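PDB 6ZPX: MgGH51, which probably hydrolyses non-reducing terminal alpha-L-arabinofuranosyl residues in arabinose-containing polysaccharides, as a family GH51 alpha-L-arabinofuranosidase. Local coordinates for residues H58-A63 against S91-F96; E351-A356 against T382-N387; K505-F510 against A587-E592. All coordinates share one frame; numbering follows the deposited sequence.

In the fold
The three contacts lie far apart and follow one another along the chain without touching. Interaction 1 sits at the end of an edge strand in one of two five-stranded antiparallel sheets, about 54 Å centre to centre from interaction 2 and on the opposite side of the chain's centre. Interaction 2 joins two loops that follow adjacent strands of the parallel barrel, the end at which barrel glycosidases carry their active sites; it also runs out to a bound N-acetylglucosamine pair. Interaction 3, about 33 Å from interaction 2 and about 42 Å from interaction 1 between centres, ties the start of helix 507-517 to a loop of the seven-stranded antiparallel sheet, and a separate sugar is bound at that loop.

Interaction 1. Residues H58-A63 against S91-F96; sequences HPISNA and SGRVGF
Ile60 lies over one face of the Arg93 guanidinium, with CD1 3.9 Å from NH1, while its CG2 branch rests on Arg93 O at 3.6 Å. CG2 is anti to the backbone N (chi1 -68° for CG1), which sends the two branches to different parts of the neighbouring strand. Gly95, paired with Ile60, brings no side chain to this face, and CD1 settles beside the backbone, 3.8 Å from Phe96 N. The guanidinium itself is held beyond the contact by Gln135 and by a cation-pi interaction with Phe177.

Strands 58-60 and 93-96 run antiparallel. Ile60 N donates to Gly95 O at 2.8 Å; the return bond from Gly95 N to Ile60 O is weak. A type II' turn then reverses the chain from Ile60 to Ala63, bringing Ala63 CB to 3.1 Å from Gly95 O. Farther out, a water gives a proton to Asn62 OD1 at 2.9 Å and accepts one from Ser91 N at 3.0 Å, while Asn62 ND2 is hydrogen-bonded to Ser90 OG. The contact thus combines one short and one weak backbone bond with an aliphatic cover over a charged group, and hands over to water where the strands part.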
loop_
_atom_site.group_PDB
_atom_site.type_symbol
_atom_site.label_atom_id
_atom_site.label_comp_id
_atom_site.label_asym_id
_atom_site.label_seq_id
_atom_site.Cartn_x
_atom_site.Cartn_y
_atom_site.Cartn_z
ATOM N N HIS A 58 5.751 -1.913 -27.683
ATOM C CA HIS A 58 5.210 -2.276 -29.012
ATOM C C HIS A 58 5.835 -1.412 -30.068
ATOM O O HIS A 58 6.098 -0.240 -29.875
ATOM C CB HIS A 58 3.692 -2.132 -29.031
ATOM C CG HIS A 58 3.025 -2.833 -27.911
ATOM N ND1 HIS A 58 2.602 -4.132 -28.014
ATOM C CD2 HIS A 58 2.718 -2.422 -26.654
ATOM C CE1 HIS A 58 2.113 -4.523 -26.868
ATOM N NE2 HIS A 58 2.058 -3.441 -26.030
ATOM N N PRO A 59 6.145 -1.983 -31.252
ATOM C CA PRO A 59 6.674 -1.152 -32.314
ATOM C C PRO A 59 5.590 -0.234 -32.899
ATOM O O PRO A 59 4.423 -0.579 -32.937
ATOM C CB PRO A 59 7.157 -2.185 -33.363
ATOM C CG PRO A 59 6.261 -3.392 -33.118
ATOM C CD PRO A 59 6.030 -3.406 -31.624
ATOM N N ILE A 60 6.041 0.889 -33.394
ATOM C CA ILE A 60 5.262 1.697 -34.367
ATOM C C ILE A 60 5.855 1.410 -35.745
ATOM O O ILE A 60 7.082 1.623 -35.931
ATOM C CB ILE A 60 5.262 3.193 -34.024
ATOM C CG1 ILE A 60 4.459 3.444 -32.728
ATOM C CG2 ILE A 60 4.729 4.039 -35.166
ATOM C CD1 ILE A 60 4.735 4.805 -32.198
ATOM N N SER A 61 4.979 1.109 -36.697
ATOM C CA SER A 61 5.363 0.894 -38.113
ATOM C C SER A 61 6.374 -0.279 -38.142
ATOM O O SER A 61 6.188 -1.282 -37.410
ATOM C CB SER A 61 5.930 2.169 -38.718
ATOM O OG SER A 61 6.111 1.986 -40.136
ATOM N N ASN A 62 7.426 -0.151 -38.943
ATOM C CA ASN A 62 8.405 -1.231 -39.200
ATOM C C ASN A 62 9.615 -1.140 -38.255
ATOM O O ASN A 62 10.639 -1.758 -38.507
ATOM C CB ASN A 62 8.790 -1.251 -40.679
ATOM C CG ASN A 62 9.611 -0.035 -41.074
ATOM O OD1 ASN A 62 9.363 1.057 -40.565
ATOM N ND2 ASN A 62 10.470 -0.175 -42.078
ATOM N N ALA A 63 9.477 -0.539 -37.083
ATOM C CA ALA A 63 10.578 -0.481 -36.092
ATOM C C ALA A 63 10.949 -1.904 -35.677
ATOM O O ALA A 63 10.033 -2.787 -35.514
ATOM C CB ALA A 63 10.122 0.310 -34.884
ATOM N N SER A 91 10.084 5.289 -43.950
ATOM C CA SER A 91 9.432 6.613 -44.145
ATOM C C SER A 91 8.424 6.854 -43.019
ATOM O O SER A 91 7.968 5.871 -42.421
ATOM C CB SER A 91 8.773 6.699 -45.531
ATOM O OG SER A 91 7.753 5.711 -45.615
ATOM N N GLY A 92 8.044 8.119 -42.863
ATOM C CA GLY A 92 6.977 8.521 -41.950
ATOM C C GLY A 92 7.353 8.341 -40.489
ATOM O O GLY A 92 8.456 8.679 -40.104
ATOM N N ARG A 93 6.405 7.870 -39.699
ATOM C CA ARG A 93 6.565 7.845 -38.245
ATOM C C ARG A 93 6.987 6.412 -37.892
ATOM O O ARG A 93 6.222 5.404 -38.101
ATOM C CB ARG A 93 5.328 8.518 -37.631
ATOM C CG ARG A 93 4.631 7.793 -36.505
ATOM C CD ARG A 93 3.438 8.606 -36.030
ATOM N NE ARG A 93 3.465 8.936 -34.613
ATOM C CZ ARG A 93 2.845 8.283 -33.644
ATOM N NH1 ARG A 93 2.096 7.190 -33.871
ATOM N NH2 ARG A 93 2.946 8.775 -32.417
ATOM N N VAL A 94 8.151 6.301 -37.312
ATOM C CA VAL A 94 8.683 4.993 -36.835
ATOM C C VAL A 94 9.135 5.130 -35.375
ATOM O O VAL A 94 9.790 6.130 -35.028
ATOM C CB VAL A 94 9.799 4.480 -37.757
ATOM C CG1 VAL A 94 10.300 3.120 -37.297
ATOM C CG2 VAL A 94 9.334 4.425 -39.208
ATOM N N GLY A 95 8.839 4.135 -34.563
ATOM C CA GLY A 95 9.175 4.229 -33.127
ATOM C C GLY A 95 8.545 3.123 -32.353
ATOM O O GLY A 95 8.508 2.011 -32.804
ATOM N N PHE A 96 8.162 3.426 -31.119
ATOM C CA PHE A 96 7.569 2.391 -30.243
ATOM C C PHE A 96 6.703 3.075 -29.179
ATOM O O PHE A 96 6.754 4.262 -28.974
ATOM C CB PHE A 96 8.716 1.582 -29.606
ATOM C CG PHE A 96 9.841 2.418 -29.043
ATOM C CD1 PHE A 96 9.801 2.797 -27.705
ATOM C CD2 PHE A 96 10.920 2.844 -29.784
ATOM C CE1 PHE A 96 10.812 3.568 -27.158
ATOM C CE2 PHE A 96 11.919 3.661 -29.262
ATOM C CZ PHE A 96 11.871 4.016 -27.931
HETATM O O HOH W 1 8.765 2.861 -42.708
#

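Interaction 2. Residues E351-A356 against T382-N387; sequences EDFFAA and TTNAWN. With NAG (2-acetamido-2-deoxy-beta-D-glucopyranose), chain B; NAG (2-acetamido-2-deoxy-beta-D-glucopyranose), chain C.
Phe353 and Thr383 bring the two segments closest, their CA atoms 4.3 Å apart, and the CA atoms of Glu351 and Thr382 are the other near pair, at 5.1 Å. No strand pairing joins them: 351-356 curls into a 3-10 turn over residues 352-354, whereas 382-387 has no regular structure and bends back in a type II turn from Asn384 to Asn387.

The polar link is between Asp352 and Thr382. Thr382 OG1 accepts from Asp352 N at 3.0 Å and donates to Asp352 OD2 at 2.7 Å, using the anti lone pair of the carboxylate. The hydroxyl stands between the backbone N and the carbonyl carbon of its own residue (chi1 70°), facing the start of the 3-10 turn, and these two bonds fix its rotation. The other carboxylate oxygen, OD1, forms a salt bridge with Arg362, so Asp352 connects the loop to helix 359-373. Beside this pair, the methyl CG2 of Thr383 packs on Asp352 O at 3.5 Å.

Phe353 presents the edge of its ring to Thr382 O, with CD2 3.5 Å away and the oxygen near the ring plane. One face of that ring is covered by Glu351 O. The Asn384 side chain crosses that of Phe353 at about a right angle, its amide plane only 12° from the ring plane, with OD1 3.9 Å from CD2.

Past the turn, Trp386 carries a bound sugar: C3 of the N-acetylglucosamine of chain B stands 3.5 Å above the indole, over its centre, a CH-pi kind of stacking, while Tyr425 receives the proton of NE1. Glu351 turns the other way, where its OE2 is hydrogen-bonded to His400. Loops following adjacent parallel strands, here 345-348 and 378-381, and bonded to each other here belong to the (beta/alpha)8 barrel of the GH51 glycosidases, whose active site opens at this end of the strands.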
loop_
_atom_site.group_PDB
_atom_site.type_symbol
_atom_site.label_atom_id
_atom_site.label_comp_id
_atom_site.label_asym_id
_atom_site.label_seq_id
_atom_site.Cartn_x
_atom_site.Cartn_y
_atom_site.Cartn_z
ATOM N N GLU A 351 4.946 -13.594 8.788
ATOM C CA GLU A 351 4.177 -14.867 8.859
ATOM C C GLU A 351 5.187 -16.013 9.073
ATOM O O GLU A 351 5.153 -16.985 8.331
ATOM C CB GLU A 351 3.339 -14.993 7.594
ATOM C CG GLU A 351 2.189 -14.025 7.575
ATOM C CD GLU A 351 1.000 -14.461 6.721
ATOM O OE1 GLU A 351 1.203 -15.260 5.765
ATOM O OE2 GLU A 351 -0.115 -13.920 6.938
ATOM N N ASP A 352 6.000 -15.887 10.108
ATOM C CA ASP A 352 7.014 -16.922 10.380
ATOM C C ASP A 352 6.389 -18.160 11.013
ATOM O O ASP A 352 7.150 -19.123 11.232
ATOM C CB ASP A 352 8.163 -16.337 11.138
ATOM C CG ASP A 352 9.017 -15.457 10.248
ATOM O OD1 ASP A 352 9.861 -16.019 9.445
ATOM O OD2 ASP A 352 8.823 -14.222 10.267
ATOM N N PHE A 353 5.086 -18.193 11.261
ATOM C CA PHE A 353 4.339 -19.461 11.517
ATOM C C PHE A 353 4.526 -20.439 10.351
ATOM O O PHE A 353 4.240 -21.631 10.553
ATOM C CB PHE A 353 2.899 -19.176 11.919
ATOM C CG PHE A 353 2.068 -18.392 10.941
ATOM C CD1 PHE A 353 1.501 -19.014 9.835
ATOM C CD2 PHE A 353 1.806 -17.051 11.177
ATOM C CE1 PHE A 353 0.708 -18.264 8.968
ATOM C CE2 PHE A 353 1.004 -16.323 10.324
ATOM C CZ PHE A 353 0.438 -16.943 9.236
ATOM N N PHE A 354 4.901 -19.995 9.149
ATOM C CA PHE A 354 5.231 -20.927 8.035
ATOM C C PHE A 354 6.593 -21.589 8.221
ATOM O O PHE A 354 6.897 -22.498 7.424
ATOM C CB PHE A 354 5.125 -20.259 6.660
ATOM C CG PHE A 354 3.713 -20.129 6.165
ATOM C CD1 PHE A 354 2.976 -21.260 5.829
ATOM C CD2 PHE A 354 3.090 -18.894 6.147
ATOM C CE1 PHE A 354 1.667 -21.141 5.393
ATOM C CE2 PHE A 354 1.810 -18.765 5.656
ATOM C CZ PHE A 354 1.084 -19.890 5.294
ATOM N N ALA A 355 7.447 -21.047 9.097
ATOM C CA ALA A 355 8.811 -21.575 9.339
ATOM C C ALA A 355 9.061 -21.558 10.843
ATOM O O ALA A 355 10.017 -20.943 11.293
ATOM C CB ALA A 355 9.828 -20.770 8.574
ATOM N N ALA A 356 8.193 -22.225 11.592
ATOM C CA ALA A 356 8.176 -22.160 13.054
ATOM C C ALA A 356 9.308 -23.013 13.615
ATOM O O ALA A 356 9.612 -22.851 14.797
ATOM C CB ALA A 356 6.828 -22.608 13.563
ATOM N N THR A 382 6.224 -12.762 14.622
ATOM C CA THR A 382 5.278 -13.087 13.547
ATOM C C THR A 382 4.703 -14.480 13.667
ATOM O O THR A 382 3.906 -14.788 12.818
ATOM C CB THR A 382 5.832 -12.794 12.188
ATOM O OG1 THR A 382 6.846 -13.768 12.006
ATOM C CG2 THR A 382 6.469 -11.413 12.115
ATOM N N THR A 383 5.293 -15.341 14.496
ATOM C CA THR A 383 4.686 -16.662 14.750
ATOM C C THR A 383 3.358 -16.539 15.453
ATOM O O THR A 383 2.972 -15.455 15.924
ATOM C CB THR A 383 5.706 -17.510 15.541
ATOM O OG1 THR A 383 6.404 -16.681 16.459
ATOM C CG2 THR A 383 6.713 -18.140 14.594
ATOM N N ASN A 384 2.605 -17.653 15.512
ATOM C CA ASN A 384 1.411 -17.658 16.355
ATOM C C ASN A 384 1.756 -17.362 17.808
ATOM O O ASN A 384 2.808 -17.798 18.278
ATOM C CB ASN A 384 0.689 -19.002 16.289
ATOM C CG ASN A 384 0.291 -19.333 14.876
ATOM O OD1 ASN A 384 -0.284 -18.493 14.175
ATOM N ND2 ASN A 384 0.360 -20.595 14.531
ATOM N N ALA A 385 0.916 -16.586 18.510
ATOM C CA ALA A 385 1.286 -16.103 19.842
ATOM C C ALA A 385 1.590 -17.316 20.727
ATOM O O ALA A 385 0.753 -18.288 20.873
ATOM C CB ALA A 385 0.249 -15.159 20.423
ATOM N N TRP A 386 2.761 -17.279 21.321
ATOM C CA TRP A 386 3.223 -18.195 22.409
ATOM C C TRP A 386 3.482 -19.631 21.932
ATOM O O TRP A 386 3.760 -20.475 22.798
ATOM C CB TRP A 386 2.257 -18.184 23.611
ATOM C CG TRP A 386 1.923 -16.776 23.988
ATOM C CD1 TRP A 386 0.715 -16.155 23.842
ATOM C CD2 TRP A 386 2.848 -15.770 24.431
ATOM N NE1 TRP A 386 0.831 -14.851 24.204
ATOM C CE2 TRP A 386 2.102 -14.579 24.571
ATOM C CE3 TRP A 386 4.195 -15.759 24.801
ATOM C CZ2 TRP A 386 2.685 -13.387 24.962
ATOM C CZ3 TRP A 386 4.781 -14.567 25.170
ATOM C CH2 TRP A 386 4.018 -13.402 25.281
ATOM N N ASN A 387 3.362 -19.935 20.639
ATOM C CA ASN A 387 3.592 -21.290 20.089
ATOM C C ASN A 387 4.246 -21.161 18.720
ATOM O O ASN A 387 3.551 -20.924 17.737
ATOM C CB ASN A 387 2.303 -22.110 20.012
ATOM C CG ASN A 387 2.602 -23.542 19.648
ATOM O OD1 ASN A 387 3.756 -23.881 19.386
ATOM N ND2 ASN A 387 1.582 -24.379 19.588
HETATM C C1 NAG B . 0.938 -13.527 28.789
HETATM C C2 NAG B . 2.226 -14.375 28.951
HETATM C C3 NAG B . 2.264 -15.538 28.013
HETATM C C4 NAG B . 1.023 -16.357 28.227
HETATM C C5 NAG B . -0.244 -15.464 28.080
HETATM C C6 NAG B . -1.534 -16.250 28.387
HETATM C C7 NAG B . 4.100 -12.951 29.634
HETATM C C8 NAG B . 5.114 -11.923 29.183
HETATM N N2 NAG B . 3.353 -13.487 28.706
HETATM O O3 NAG B . 3.408 -16.352 28.283
HETATM O O4 NAG B . 0.887 -17.323 27.228
HETATM O O5 NAG B . -0.200 -14.359 29.004
HETATM O O6 NAG B . -1.430 -17.005 29.636
HETATM O O7 NAG B . 3.895 -13.210 30.816
HETATM C C1 NAG C . 1.273 -18.627 27.509
HETATM C C2 NAG C . 0.477 -19.552 26.631
HETATM C C3 NAG C . 0.951 -21.004 26.806
HETATM C C4 NAG C . 2.464 -21.121 26.540
HETATM C C5 NAG C . 3.151 -20.096 27.473
HETATM C C6 NAG C . 4.653 -19.995 27.246
HETATM C C7 NAG C . -1.854 -19.158 26.085
HETATM C C8 NAG C . -3.286 -19.202 26.535
HETATM N N2 NAG C . -0.925 -19.487 26.962
HETATM O O3 NAG C . 0.133 -21.898 25.967
HETATM O O4 NAG C . 2.973 -22.528 26.676
HETATM O O5 NAG C . 2.660 -18.784 27.195
HETATM O O6 NAG C . 5.353 -18.824 27.792
HETATM O O7 NAG C . -1.573 -18.839 24.964
#

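Interaction 3. Residues K505-F510 against A587-E592; sequences KSTSFF and ASNTPE. With NAG (2-acetamido-2-deoxy-beta-D-glucopyranose), chain D.
Asn589 has the largest share of the buried surface, its side-chain amide pointing at the turn that leads into helix 507-517. ND2 donates to Lys505 O at 2.9 Å with an N-H...O angle of 145°; the nitrogen lies in the plane of that carbonyl, although the oxygen is tilted 26° out of the amide plane of Asn589. With CG anti to its own carbonyl carbon (chi1 -67°), the amide reaches across to the other segment, and OD1 accepts from Ile597 N, so that the group is held at both ends. Close by, the edge of the Phe510 ring meets the same nitrogen, CE2 being 4.1 Å from ND2, with ring and amide planes perpendicular.

Thr507, the first helical residue, makes the second part of the contact. A water accepts from Thr507 N and from Asn589 N, each at 3.0 Å, and so bridges the two backbones where they do not bond directly. The methyl CG2 of Thr507 is loosely set against Ala587 O at 4.1 Å. Ser506 precedes it as the N-cap, its OG taking the proton of Phe509 N at 2.9 Å and also hydrogen-bonded to Leu495 O. Lys505 contributes its carbonyl; its side chain points away, and NZ forms a salt bridge with Glu219.

An alanine in place of Asn589 would lose the whole amide and is likely to leave both Lys505 O and Ile597 N without these side-chain partners, freeing the loop to shift against the helix start.

Farther along the loop, Glu592 OE2 accepts from N2 of the N-acetylglucosamine of chain D at 3.0 Å. Taken together, a small buried surface is made specific by directional polar links: one amide joining two backbone groups and one water satisfying a first-turn N-H, with little apolar contact between the segments.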
loop_
_atom_site.group_PDB
_atom_site.type_symbol
_atom_site.label_atom_id
_atom_site.label_comp_id
_atom_site.label_asym_id
_atom_site.label_seq_id
_atom_site.Cartn_x
_atom_site.Cartn_y
_atom_site.Cartn_z
ATOM N N LYS A 505 -13.648 3.317 -3.598
ATOM C CA LYS A 505 -13.598 3.209 -2.118
ATOM C C LYS A 505 -14.593 2.129 -1.692
ATOM O O LYS A 505 -15.786 2.296 -1.927
ATOM C CB LYS A 505 -13.901 4.551 -1.507
ATOM C CG LYS A 505 -12.834 5.616 -1.890
ATOM C CD LYS A 505 -13.181 7.005 -1.547
ATOM C CE LYS A 505 -12.209 7.945 -2.231
ATOM N NZ LYS A 505 -12.516 9.358 -1.908
ATOM N N SER A 506 -14.087 1.066 -1.056
ATOM C CA SER A 506 -14.972 -0.081 -0.749
ATOM C C SER A 506 -15.841 0.216 0.484
ATOM O O SER A 506 -15.609 1.111 1.249
ATOM C CB SER A 506 -14.108 -1.270 -0.498
ATOM O OG SER A 506 -13.429 -1.210 0.765
ATOM N N THR A 507 -16.831 -0.638 0.733
ATOM C CA THR A 507 -17.568 -0.588 1.988
ATOM C C THR A 507 -16.625 -0.712 3.193
ATOM O O THR A 507 -16.778 -0.005 4.189
ATOM C CB THR A 507 -18.556 -1.781 1.969
ATOM O OG1 THR A 507 -17.858 -3.025 1.708
ATOM C CG2 THR A 507 -19.653 -1.558 0.970
ATOM N N SER A 508 -15.611 -1.561 3.088
ATOM C CA SER A 508 -14.688 -1.807 4.201
ATOM C C SER A 508 -13.778 -0.572 4.370
ATOM O O SER A 508 -13.461 -0.278 5.507
ATOM C CB SER A 508 -13.818 -3.048 3.931
ATOM O OG SER A 508 -14.676 -4.213 4.037
ATOM N N PHE A 509 -13.565 0.162 3.305
ATOM C CA PHE A 509 -12.769 1.414 3.396
ATOM C C PHE A 509 -13.567 2.388 4.299
ATOM O O PHE A 509 -12.992 3.077 5.189
ATOM C CB PHE A 509 -12.575 2.064 2.035
ATOM C CG PHE A 509 -12.077 3.487 2.054
ATOM C CD1 PHE A 509 -10.741 3.801 2.124
ATOM C CD2 PHE A 509 -12.999 4.534 2.077
ATOM C CE1 PHE A 509 -10.325 5.112 2.132
ATOM C CE2 PHE A 509 -12.579 5.839 2.093
ATOM C CZ PHE A 509 -11.263 6.143 2.149
ATOM N N PHE A 510 -14.846 2.491 4.043
ATOM C CA PHE A 510 -15.709 3.390 4.823
ATOM C C PHE A 510 -15.771 2.933 6.279
ATOM O O PHE A 510 -15.768 3.794 7.200
ATOM C CB PHE A 510 -17.093 3.555 4.198
ATOM C CG PHE A 510 -17.062 4.397 2.961
ATOM C CD1 PHE A 510 -16.496 5.673 3.020
ATOM C CD2 PHE A 510 -17.397 3.887 1.710
ATOM C CE1 PHE A 510 -16.467 6.487 1.898
ATOM C CE2 PHE A 510 -17.342 4.709 0.592
ATOM C CZ PHE A 510 -16.774 5.973 0.672
ATOM N N ALA A 587 -24.246 -5.927 -1.222
ATOM C CA ALA A 587 -23.901 -4.745 -2.039
ATOM C C ALA A 587 -22.422 -4.409 -1.888
ATOM O O ALA A 587 -21.864 -4.544 -0.782
ATOM C CB ALA A 587 -24.731 -3.518 -1.715
ATOM N N SER A 588 -21.819 -4.003 -2.997
ATOM C CA SER A 588 -20.400 -3.635 -3.126
ATOM C C SER A 588 -20.297 -2.363 -3.913
ATOM O O SER A 588 -21.107 -2.103 -4.758
ATOM C CB SER A 588 -19.620 -4.714 -3.865
ATOM O OG SER A 588 -19.302 -5.830 -3.064
ATOM N N ASN A 589 -19.219 -1.625 -3.698
ATOM C CA ASN A 589 -18.792 -0.622 -4.659
ATOM C C ASN A 589 -17.904 -1.319 -5.696
ATOM O O ASN A 589 -16.991 -2.040 -5.310
ATOM C CB ASN A 589 -18.077 0.531 -3.993
ATOM C CG ASN A 589 -19.035 1.324 -3.102
ATOM O OD1 ASN A 589 -20.228 1.413 -3.464
ATOM N ND2 ASN A 589 -18.625 1.689 -1.872
ATOM N N THR A 590 -18.207 -1.115 -6.969
ATOM C CA THR A 590 -17.529 -1.810 -8.101
ATOM C C THR A 590 -17.089 -0.781 -9.122
ATOM O O THR A 590 -17.508 0.376 -9.073
ATOM C CB THR A 590 -18.476 -2.825 -8.759
ATOM O OG1 THR A 590 -19.515 -2.089 -9.404
ATOM C CG2 THR A 590 -19.003 -3.823 -7.757
ATOM N N PRO A 591 -16.228 -1.145 -10.095
ATOM C CA PRO A 591 -15.842 -0.172 -11.111
ATOM C C PRO A 591 -17.076 0.387 -11.840
ATOM O O PRO A 591 -17.046 1.486 -12.263
ATOM C CB PRO A 591 -14.972 -1.037 -12.026
ATOM C CG PRO A 591 -14.269 -1.947 -11.037
ATOM C CD PRO A 591 -15.400 -2.372 -10.120
ATOM N N GLU A 592 -18.127 -0.434 -12.005
ATOM C CA GLU A 592 -19.326 -0.041 -12.776
ATOM C C GLU A 592 -20.277 0.807 -11.894
ATOM O O GLU A 592 -20.952 1.631 -12.417
ATOM C CB GLU A 592 -20.054 -1.299 -13.260
ATOM C CG GLU A 592 -19.252 -2.098 -14.311
ATOM C CD GLU A 592 -18.104 -2.957 -13.790
ATOM O OE1 GLU A 592 -18.116 -3.368 -12.570
ATOM O OE2 GLU A 592 -17.159 -3.188 -14.589
HETATM C C1 NAG D . -14.648 -3.070 -17.845
HETATM C C2 NAG D . -15.882 -2.162 -17.978
HETATM C C3 NAG D . -17.136 -3.069 -18.103
HETATM C C4 NAG D . -17.021 -4.211 -19.133
HETATM C C5 NAG D . -15.714 -4.967 -18.796
HETATM C C6 NAG D . -15.477 -6.280 -19.585
HETATM C C7 NAG D . -15.642 -0.151 -16.637
HETATM C C8 NAG D . -15.978 0.479 -15.299
HETATM N N2 NAG D . -16.058 -1.392 -16.779
HETATM O O3 NAG D . -18.327 -2.306 -18.307
HETATM O O4 NAG D . -18.219 -5.034 -19.023
HETATM O O5 NAG D . -14.626 -3.995 -18.944
HETATM O O6 NAG D . -15.165 -5.895 -20.930
HETATM O O7 NAG D . -15.041 0.449 -17.516
HETATM O O HOH W 2 -17.220 -2.402 -1.661
#